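Uncharacterized protein (PDB 6R9N) probably serves as an iron and oxygen sensor for bacterial chemotaxis, stabilising a peroxide-bound di-iron centre in a metallo-beta-lactamase-like fold. Local coordinates at residues V9-W21 against G154-G166. Residues are numbered along the deposited sequence; the frame is centred on the assembly and turned at random.
Sequences VVLYEDADHKFIW and GLYDERSRILFSG
His17 and Asp157 join two beta hairpins, 9-21 and 154-166, one from each sheet of the metallo-beta-lactamase-like sandwich, and illustrate how a polar pair can be built into a sheet-to-sheet interface. His17 NE2 gives its hydrogen to the syn lone pair of Asp157 OD2 at 2.5 Å, with imidazole and carboxylate nearly coplanar (19°). CH-pi contacts continue the seam: Arg159 CB lies over one face of the imidazole, Ser160 CA rests on a face of the Tyr12 ring, and Ile162 sets CG2 over the Phe19 ring, 3.9 Å from its centroid, with CD1 in apolar contact with Phe19 CG. Arg159, its chain bent at chi2 and chi3, brings NH2 to Asp14 OD2 at 3.0 Å in a salt bridge that meets the carboxylate from above its plane.

A second shell fixes these groups. His17 ND1 is hydrogen-bonded to Asp42 OD2, so both imidazole nitrogens face a carboxylate and a positive charge there would probably be stabilised; Ser137 holds Arg159 NE. Asp14 OD1 accepts from Asp16 N in an Asx turn. In the facing hairpin Ser160 OG, set between the backbone N and the carbonyl carbon (chi1 60°), accepts from Ile162 N at 3.3 Å, an ST turn.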
# COMPACT_ATOMS: atom_id res chain seq x y z
N VAL A 9 -5.98 -21.77 16.27
CA VAL A 9 -5.73 -21.66 17.70
C VAL A 9 -6.72 -20.66 18.27
O VAL A 9 -6.69 -19.48 17.91
CB VAL A 9 -4.29 -21.19 17.99
CG1 VAL A 9 -4.14 -20.85 19.47
CG2 VAL A 9 -3.27 -22.24 17.53
N VAL A 10 -7.56 -21.12 19.19
CA VAL A 10 -8.59 -20.27 19.78
C VAL A 10 -7.96 -19.39 20.84
O VAL A 10 -7.35 -19.89 21.79
CB VAL A 10 -9.72 -21.11 20.38
CG1 VAL A 10 -10.73 -20.22 21.10
CG2 VAL A 10 -10.41 -21.91 19.27
N LEU A 11 -8.10 -18.07 20.67
CA LEU A 11 -7.56 -17.09 21.61
C LEU A 11 -8.56 -16.69 22.68
O LEU A 11 -8.16 -16.31 23.79
CB LEU A 11 -7.14 -15.82 20.87
CG LEU A 11 -6.09 -16.03 19.78
CD1 LEU A 11 -5.74 -14.69 19.17
CD2 LEU A 11 -4.88 -16.73 20.42
N TYR A 12 -9.85 -16.74 22.36
CA TYR A 12 -10.92 -16.35 23.26
C TYR A 12 -12.13 -17.18 22.89
O TYR A 12 -12.37 -17.47 21.72
CB TYR A 12 -11.29 -14.84 23.17
CG TYR A 12 -12.58 -14.51 23.92
CD1 TYR A 12 -13.84 -14.71 23.33
CD2 TYR A 12 -12.54 -14.03 25.23
CE1 TYR A 12 -15.03 -14.44 24.03
CE2 TYR A 12 -13.74 -13.74 25.94
CZ TYR A 12 -14.97 -13.96 25.32
OH TYR A 12 -16.15 -13.70 26.00
N GLU A 13 -12.94 -17.50 23.91
CA GLU A 13 -14.08 -18.37 23.68
C GLU A 13 -15.12 -18.07 24.75
O GLU A 13 -14.76 -17.86 25.91
CB GLU A 13 -13.66 -19.84 23.71
CG GLU A 13 -14.75 -20.83 24.06
CD GLU A 13 -14.92 -21.01 25.55
OE1 GLU A 13 -16.07 -21.19 26.00
OE2 GLU A 13 -13.90 -20.95 26.29
N ASP A 14 -16.37 -17.94 24.34
CA ASP A 14 -17.50 -18.15 25.24
C ASP A 14 -18.57 -18.88 24.44
O ASP A 14 -18.33 -19.28 23.29
CB ASP A 14 -18.00 -16.85 25.88
CG ASP A 14 -18.51 -15.83 24.87
OD1 ASP A 14 -19.29 -16.19 23.96
OD2 ASP A 14 -18.10 -14.66 24.99
N ALA A 15 -19.76 -19.03 25.03
CA ALA A 15 -20.80 -19.86 24.42
C ALA A 15 -21.23 -19.34 23.05
O ALA A 15 -21.68 -20.13 22.21
CB ALA A 15 -22.01 -19.96 25.35
N ASP A 16 -21.13 -18.04 22.81
CA ASP A 16 -21.67 -17.43 21.60
C ASP A 16 -20.63 -16.83 20.67
O ASP A 16 -21.00 -16.39 19.57
CB ASP A 16 -22.70 -16.36 21.98
CG ASP A 16 -23.92 -16.96 22.65
OD1 ASP A 16 -24.42 -17.98 22.12
OD2 ASP A 16 -24.33 -16.46 23.72
N HIS A 17 -19.35 -16.80 21.06
CA HIS A 17 -18.38 -15.95 20.38
C HIS A 17 -16.99 -16.55 20.54
O HIS A 17 -16.59 -16.91 21.64
CB HIS A 17 -18.42 -14.53 20.97
CG HIS A 17 -17.47 -13.56 20.32
ND1 HIS A 17 -17.84 -12.78 19.25
CD2 HIS A 17 -16.19 -13.22 20.62
CE1 HIS A 17 -16.82 -12.01 18.90
NE2 HIS A 17 -15.81 -12.25 19.72
N LYS A 18 -16.25 -16.67 19.43
CA LYS A 18 -14.86 -17.10 19.46
C LYS A 18 -14.01 -16.15 18.63
O LYS A 18 -14.45 -15.63 17.60
CB LYS A 18 -14.67 -18.51 18.89
CG LYS A 18 -15.24 -19.65 19.71
CD LYS A 18 -14.85 -20.98 19.08
CE LYS A 18 -15.66 -22.15 19.65
NZ LYS A 18 -15.88 -23.20 18.62
N PHE A 19 -12.77 -15.96 19.08
CA PHE A 19 -11.73 -15.27 18.33
C PHE A 19 -10.59 -16.27 18.13
O PHE A 19 -10.06 -16.81 19.11
CB PHE A 19 -11.24 -14.02 19.09
CG PHE A 19 -10.44 -13.05 18.25
CD1 PHE A 19 -9.27 -13.44 17.62
CD2 PHE A 19 -10.85 -11.73 18.11
CE1 PHE A 19 -8.54 -12.55 16.85
CE2 PHE A 19 -10.13 -10.83 17.35
CZ PHE A 19 -8.97 -11.22 16.72
N ILE A 20 -10.22 -16.51 16.87
CA ILE A 20 -9.35 -17.61 16.47
C ILE A 20 -8.20 -17.08 15.62
O ILE A 20 -8.42 -16.34 14.65
CB ILE A 20 -10.13 -18.68 15.67
CG1 ILE A 20 -11.28 -19.26 16.49
CG2 ILE A 20 -9.17 -19.78 15.14
CD1 ILE A 20 -12.45 -19.70 15.63
N TRP A 21 -6.98 -17.51 15.94
CA TRP A 21 -5.83 -17.33 15.07
C TRP A 21 -5.73 -18.49 14.08
O TRP A 21 -5.70 -19.66 14.49
CB TRP A 21 -4.55 -17.22 15.91
CG TRP A 21 -3.32 -17.30 15.09
CD1 TRP A 21 -3.12 -16.72 13.87
CD2 TRP A 21 -2.12 -18.00 15.41
NE1 TRP A 21 -1.85 -17.02 13.41
CE2 TRP A 21 -1.22 -17.80 14.35
CE3 TRP A 21 -1.71 -18.77 16.51
CZ2 TRP A 21 0.07 -18.36 14.34
CZ3 TRP A 21 -0.43 -19.31 16.50
CH2 TRP A 21 0.44 -19.10 15.42
N GLY A 154 -7.59 -0.93 12.31
CA GLY A 154 -7.62 -2.14 13.11
C GLY A 154 -9.06 -2.52 13.41
O GLY A 154 -9.98 -1.78 13.09
N LEU A 155 -9.24 -3.70 14.00
CA LEU A 155 -10.57 -4.15 14.39
C LEU A 155 -10.50 -4.57 15.85
O LEU A 155 -9.72 -5.47 16.20
CB LEU A 155 -11.06 -5.31 13.49
CG LEU A 155 -12.57 -5.63 13.47
CD1 LEU A 155 -12.98 -6.37 14.73
CD2 LEU A 155 -13.41 -4.31 13.31
N TYR A 156 -11.28 -3.90 16.69
CA TYR A 156 -11.35 -4.20 18.11
C TYR A 156 -12.58 -5.05 18.36
O TYR A 156 -13.71 -4.61 18.09
CB TYR A 156 -11.41 -2.92 18.95
CG TYR A 156 -11.36 -3.20 20.43
CD1 TYR A 156 -10.35 -4.00 20.96
CD2 TYR A 156 -12.31 -2.67 21.29
CE1 TYR A 156 -10.29 -4.26 22.31
CE2 TYR A 156 -12.24 -2.94 22.66
CZ TYR A 156 -11.23 -3.74 23.15
OH TYR A 156 -11.15 -4.01 24.50
N ASP A 157 -12.37 -6.28 18.79
CA ASP A 157 -13.46 -7.21 19.09
C ASP A 157 -13.84 -6.92 20.53
O ASP A 157 -13.12 -7.29 21.46
CB ASP A 157 -13.01 -8.65 18.87
CG ASP A 157 -14.10 -9.68 19.15
OD1 ASP A 157 -15.25 -9.50 18.71
OD2 ASP A 157 -13.81 -10.70 19.82
N GLU A 158 -14.96 -6.21 20.74
CA GLU A 158 -15.29 -5.74 22.08
C GLU A 158 -15.44 -6.89 23.06
O GLU A 158 -14.96 -6.81 24.20
CB GLU A 158 -16.56 -4.90 22.05
CG GLU A 158 -16.32 -3.48 21.55
CD GLU A 158 -17.59 -2.64 21.50
OE1 GLU A 158 -17.47 -1.42 21.29
OE2 GLU A 158 -18.70 -3.19 21.66
N ARG A 159 -16.05 -8.00 22.63
CA ARG A 159 -16.37 -9.08 23.57
C ARG A 159 -15.11 -9.78 24.09
O ARG A 159 -15.03 -10.11 25.28
CB ARG A 159 -17.32 -10.07 22.89
CG ARG A 159 -17.39 -11.45 23.56
CD ARG A 159 -18.44 -11.49 24.64
NE ARG A 159 -19.75 -11.13 24.12
CZ ARG A 159 -20.79 -11.95 24.03
NH1 ARG A 159 -21.93 -11.48 23.53
NH2 ARG A 159 -20.71 -13.21 24.44
N SER A 160 -14.14 -10.05 23.22
CA SER A 160 -12.89 -10.64 23.66
C SER A 160 -11.90 -9.61 24.20
O SER A 160 -10.93 -9.99 24.86
CB SER A 160 -12.24 -11.42 22.51
OG SER A 160 -11.98 -10.54 21.42
N ARG A 161 -12.10 -8.33 23.88
CA ARG A 161 -11.09 -7.29 24.13
C ARG A 161 -9.77 -7.57 23.41
O ARG A 161 -8.69 -7.23 23.90
CB ARG A 161 -10.87 -7.08 25.63
CG ARG A 161 -12.14 -6.54 26.29
CD ARG A 161 -12.02 -6.47 27.77
NE ARG A 161 -11.04 -5.48 28.18
CZ ARG A 161 -10.65 -5.32 29.44
NH1 ARG A 161 -9.75 -4.40 29.74
NH2 ARG A 161 -11.17 -6.09 30.39
N ILE A 162 -9.85 -8.16 22.22
CA ILE A 162 -8.68 -8.35 21.36
C ILE A 162 -8.73 -7.29 20.26
O ILE A 162 -9.77 -7.09 19.62
CB ILE A 162 -8.64 -9.76 20.74
CG1 ILE A 162 -8.55 -10.84 21.84
CG2 ILE A 162 -7.47 -9.89 19.76
CD1 ILE A 162 -8.78 -12.26 21.34
N LEU A 163 -7.62 -6.58 20.08
CA LEU A 163 -7.44 -5.64 18.98
C LEU A 163 -6.61 -6.31 17.90
O LEU A 163 -5.42 -6.60 18.10
CB LEU A 163 -6.76 -4.36 19.47
CG LEU A 163 -6.37 -3.36 18.38
CD1 LEU A 163 -7.61 -2.78 17.71
CD2 LEU A 163 -5.49 -2.25 18.93
N PHE A 164 -7.21 -6.54 16.73
CA PHE A 164 -6.42 -6.86 15.54
C PHE A 164 -5.85 -5.55 14.99
O PHE A 164 -6.60 -4.62 14.69
CB PHE A 164 -7.28 -7.56 14.49
CG PHE A 164 -6.64 -7.63 13.12
CD1 PHE A 164 -5.51 -8.41 12.90
CD2 PHE A 164 -7.17 -6.91 12.06
CE1 PHE A 164 -4.91 -8.47 11.64
CE2 PHE A 164 -6.57 -6.97 10.79
CZ PHE A 164 -5.45 -7.75 10.59
N SER A 165 -4.53 -5.46 14.88
CA SER A 165 -3.87 -4.17 14.72
C SER A 165 -3.25 -3.96 13.34
O SER A 165 -2.56 -2.95 13.14
CB SER A 165 -2.80 -4.00 15.81
OG SER A 165 -1.84 -5.05 15.73
N GLY A 166 -3.47 -4.86 12.39
CA GLY A 166 -2.86 -4.69 11.09
C GLY A 166 -1.35 -4.78 11.18
O GLY A 166 -0.80 -5.68 11.82